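Local coordinates for GDSL-like protein (Collinsella aerofaciens ATCC 25986, PDB 7BXD) that probably hydrolyses acyl esters, as a member of the GDSL-like lipase/acylhydrolase family of SGNH hydrolases, at residues 132-137 with 147-152. Numbering follows the deposited sequence.
Sequences DYLIRT and LVFMTP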
loop_
_atom_site.group_PDB
_atom_site.type_symbol
_atom_site.label_atom_id
_atom_site.label_comp_id
_atom_site.label_asym_id
_atom_site.label_seq_id
_atom_site.Cartn_x
_atom_site.Cartn_y
_atom_site.Cartn_z
ATOM N N ASP A 132 6.301 -5.128 -11.273
ATOM C CA ASP A 132 6.183 -6.232 -12.220
ATOM C C ASP A 132 6.461 -7.568 -11.534
ATOM O O ASP A 132 5.714 -8.540 -11.711
ATOM C CB ASP A 132 7.139 -5.949 -13.386
ATOM C CG ASP A 132 7.053 -6.978 -14.488
ATOM O OD1 ASP A 132 6.171 -6.816 -15.358
ATOM O OD2 ASP A 132 7.866 -7.928 -14.474
ATOM N N TYR A 133 7.544 -7.634 -10.757
ATOM C CA TYR A 133 7.851 -8.866 -10.019
ATOM C C TYR A 133 6.700 -9.275 -9.118
ATOM O O TYR A 133 6.350 -10.461 -9.048
ATOM C CB TYR A 133 9.128 -8.687 -9.188
ATOM C CG TYR A 133 9.484 -9.922 -8.410
ATOM C CD1 TYR A 133 8.981 -10.119 -7.112
ATOM C CD2 TYR A 133 10.342 -10.892 -8.964
ATOM C CE1 TYR A 133 9.294 -11.249 -6.402
ATOM C CE2 TYR A 133 10.666 -12.030 -8.254
ATOM C CZ TYR A 133 10.134 -12.206 -6.979
ATOM O OH TYR A 133 10.460 -13.365 -6.268
ATOM N N LEU A 134 6.148 -8.329 -8.350
ATOM C CA LEU A 134 5.079 -8.702 -7.423
ATOM C C LEU A 134 3.898 -9.295 -8.160
ATOM O O LEU A 134 3.326 -10.300 -7.725
ATOM C CB LEU A 134 4.610 -7.507 -6.596
ATOM C CG LEU A 134 5.567 -6.938 -5.533
ATOM C CD1 LEU A 134 4.808 -5.847 -4.770
ATOM C CD2 LEU A 134 6.053 -8.015 -4.582
ATOM N N ILE A 135 3.478 -8.686 -9.279
ATOM C CA ILE A 135 2.292 -9.197 -9.950
ATOM C C ILE A 135 2.559 -10.583 -10.519
ATOM O O ILE A 135 1.741 -11.505 -10.354
ATOM C CB ILE A 135 1.799 -8.219 -11.033
ATOM C CG1 ILE A 135 1.301 -6.925 -10.351
ATOM C CG2 ILE A 135 0.704 -8.883 -11.892
ATOM C CD1 ILE A 135 1.117 -5.753 -11.285
ATOM N N ARG A 136 3.718 -10.759 -11.166
ATOM C CA ARG A 136 4.041 -12.080 -11.725
ATOM C C ARG A 136 4.118 -13.126 -10.624
ATOM O O ARG A 136 3.680 -14.279 -10.800
ATOM C CB ARG A 136 5.367 -12.023 -12.496
ATOM C CG ARG A 136 5.279 -11.266 -13.827
ATOM C CD ARG A 136 6.624 -11.380 -14.597
ATOM N NE ARG A 136 7.707 -10.595 -13.994
ATOM C CZ ARG A 136 8.777 -11.084 -13.354
ATOM N NH1 ARG A 136 8.940 -12.390 -13.193
ATOM N NH2 ARG A 136 9.693 -10.244 -12.863
ATOM N N THR A 137 4.730 -12.760 -9.494
ATOM C CA THR A 137 5.083 -13.777 -8.505
ATOM C C THR A 137 3.886 -14.107 -7.608
ATOM O O THR A 137 3.685 -15.270 -7.218
ATOM C CB THR A 137 6.321 -13.326 -7.719
ATOM O OG1 THR A 137 7.360 -13.036 -8.661
ATOM C CG2 THR A 137 6.806 -14.423 -6.767
ATOM N N LEU A 147 -6.297 -10.274 -7.231
ATOM C CA LEU A 147 -5.233 -9.346 -6.842
ATOM C C LEU A 147 -5.695 -7.931 -7.127
ATOM O O LEU A 147 -6.122 -7.613 -8.252
ATOM C CB LEU A 147 -3.980 -9.661 -7.665
ATOM C CG LEU A 147 -2.793 -8.703 -7.536
ATOM C CD1 LEU A 147 -2.320 -8.589 -6.080
ATOM C CD2 LEU A 147 -1.646 -9.176 -8.459
ATOM N N VAL A 148 -5.591 -7.070 -6.114
ATOM C CA VAL A 148 -5.990 -5.669 -6.224
ATOM C C VAL A 148 -4.832 -4.849 -5.669
ATOM O O VAL A 148 -4.353 -5.121 -4.556
ATOM C CB VAL A 148 -7.278 -5.389 -5.412
ATOM C CG1 VAL A 148 -7.670 -3.930 -5.495
ATOM C CG2 VAL A 148 -8.446 -6.274 -5.855
ATOM N N PHE A 149 -4.404 -3.834 -6.412
ATOM C CA PHE A 149 -3.404 -2.898 -5.902
ATOM C C PHE A 149 -4.120 -1.645 -5.410
ATOM O O PHE A 149 -5.133 -1.223 -5.976
ATOM C CB PHE A 149 -2.377 -2.493 -6.973
ATOM C CG PHE A 149 -1.136 -3.343 -6.972
ATOM C CD1 PHE A 149 -1.209 -4.713 -7.248
ATOM C CD2 PHE A 149 0.104 -2.783 -6.658
ATOM C CE1 PHE A 149 -0.044 -5.482 -7.230
ATOM C CE2 PHE A 149 1.262 -3.570 -6.668
ATOM C CZ PHE A 149 1.189 -4.918 -6.948
ATOM N N MET A 150 -3.567 -1.029 -4.365
ATOM C CA MET A 150 -4.027 0.275 -3.894
ATOM C C MET A 150 -2.867 1.244 -3.981
ATOM O O MET A 150 -1.781 0.975 -3.467
ATOM C CB MET A 150 -4.563 0.194 -2.443
ATOM C CG MET A 150 -5.562 -0.944 -2.285
ATOM S SD MET A 150 -6.718 -0.772 -0.908
ATOM C CE MET A 150 -5.564 -0.764 0.472
ATOM N N THR A 151 -3.074 2.360 -4.662
ATOM C CA THR A 151 -1.997 3.335 -4.806
ATOM C C THR A 151 -1.667 3.959 -3.447
ATOM O O THR A 151 -2.544 4.078 -2.582
ATOM C CB THR A 151 -2.389 4.403 -5.817
ATOM O OG1 THR A 151 -3.640 4.959 -5.386
ATOM C CG2 THR A 151 -2.517 3.848 -7.236
ATOM N N PRO A 152 -0.407 4.351 -3.241
ATOM C CA PRO A 152 0.004 4.863 -1.924
ATOM C C PRO A 152 -0.652 6.189 -1.614
ATOM O O PRO A 152 -0.733 7.085 -2.472
ATOM C CB PRO A 152 1.531 5.032 -2.072
ATOM C CG PRO A 152 1.767 5.151 -3.581
ATOM C CD PRO A 152 0.728 4.214 -4.171
#
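I135 on helix 127-141 meets F149 and L147 of strand 146-150, a helix-on-sheet contact within the three-layer alpha/beta/alpha fold of SGNH hydrolases. The helix runs nearly antiparallel to the strand it leads into, as in the helix-to-strand half of a beta-alpha-beta crossover; the axes of 132-137 and 147-150 approach to 10.6 Å at 159°. I135 CG1 stands anti to the carbonyl carbon (chi1 -66°) and comes at the F149 ring obliquely, 3.7 Å from CE1. L147's CA-CB bond points toward the helix; with CG anti to the backbone N (chi1 173°), CD2 lies against both branches of I135, CG1 and CG2 each 4.2 Å away. L134 approaches the same ring at its edge, with CB 4.3 Å from CZ. M183 and C187 of helix 176-189 also pack on F149, whose side chain thus reaches from the sheet to both helices. The CA-CB bonds of D132 and R136 point away from the strand; R136 NE forms a nearly straight salt bridge with D132 OD2 (2.7 Å), met from above the carboxylate plane. T137 OG1 sits 3.2 Å above the centre of the Y133 ring while hydrogen-bonding Y133 O.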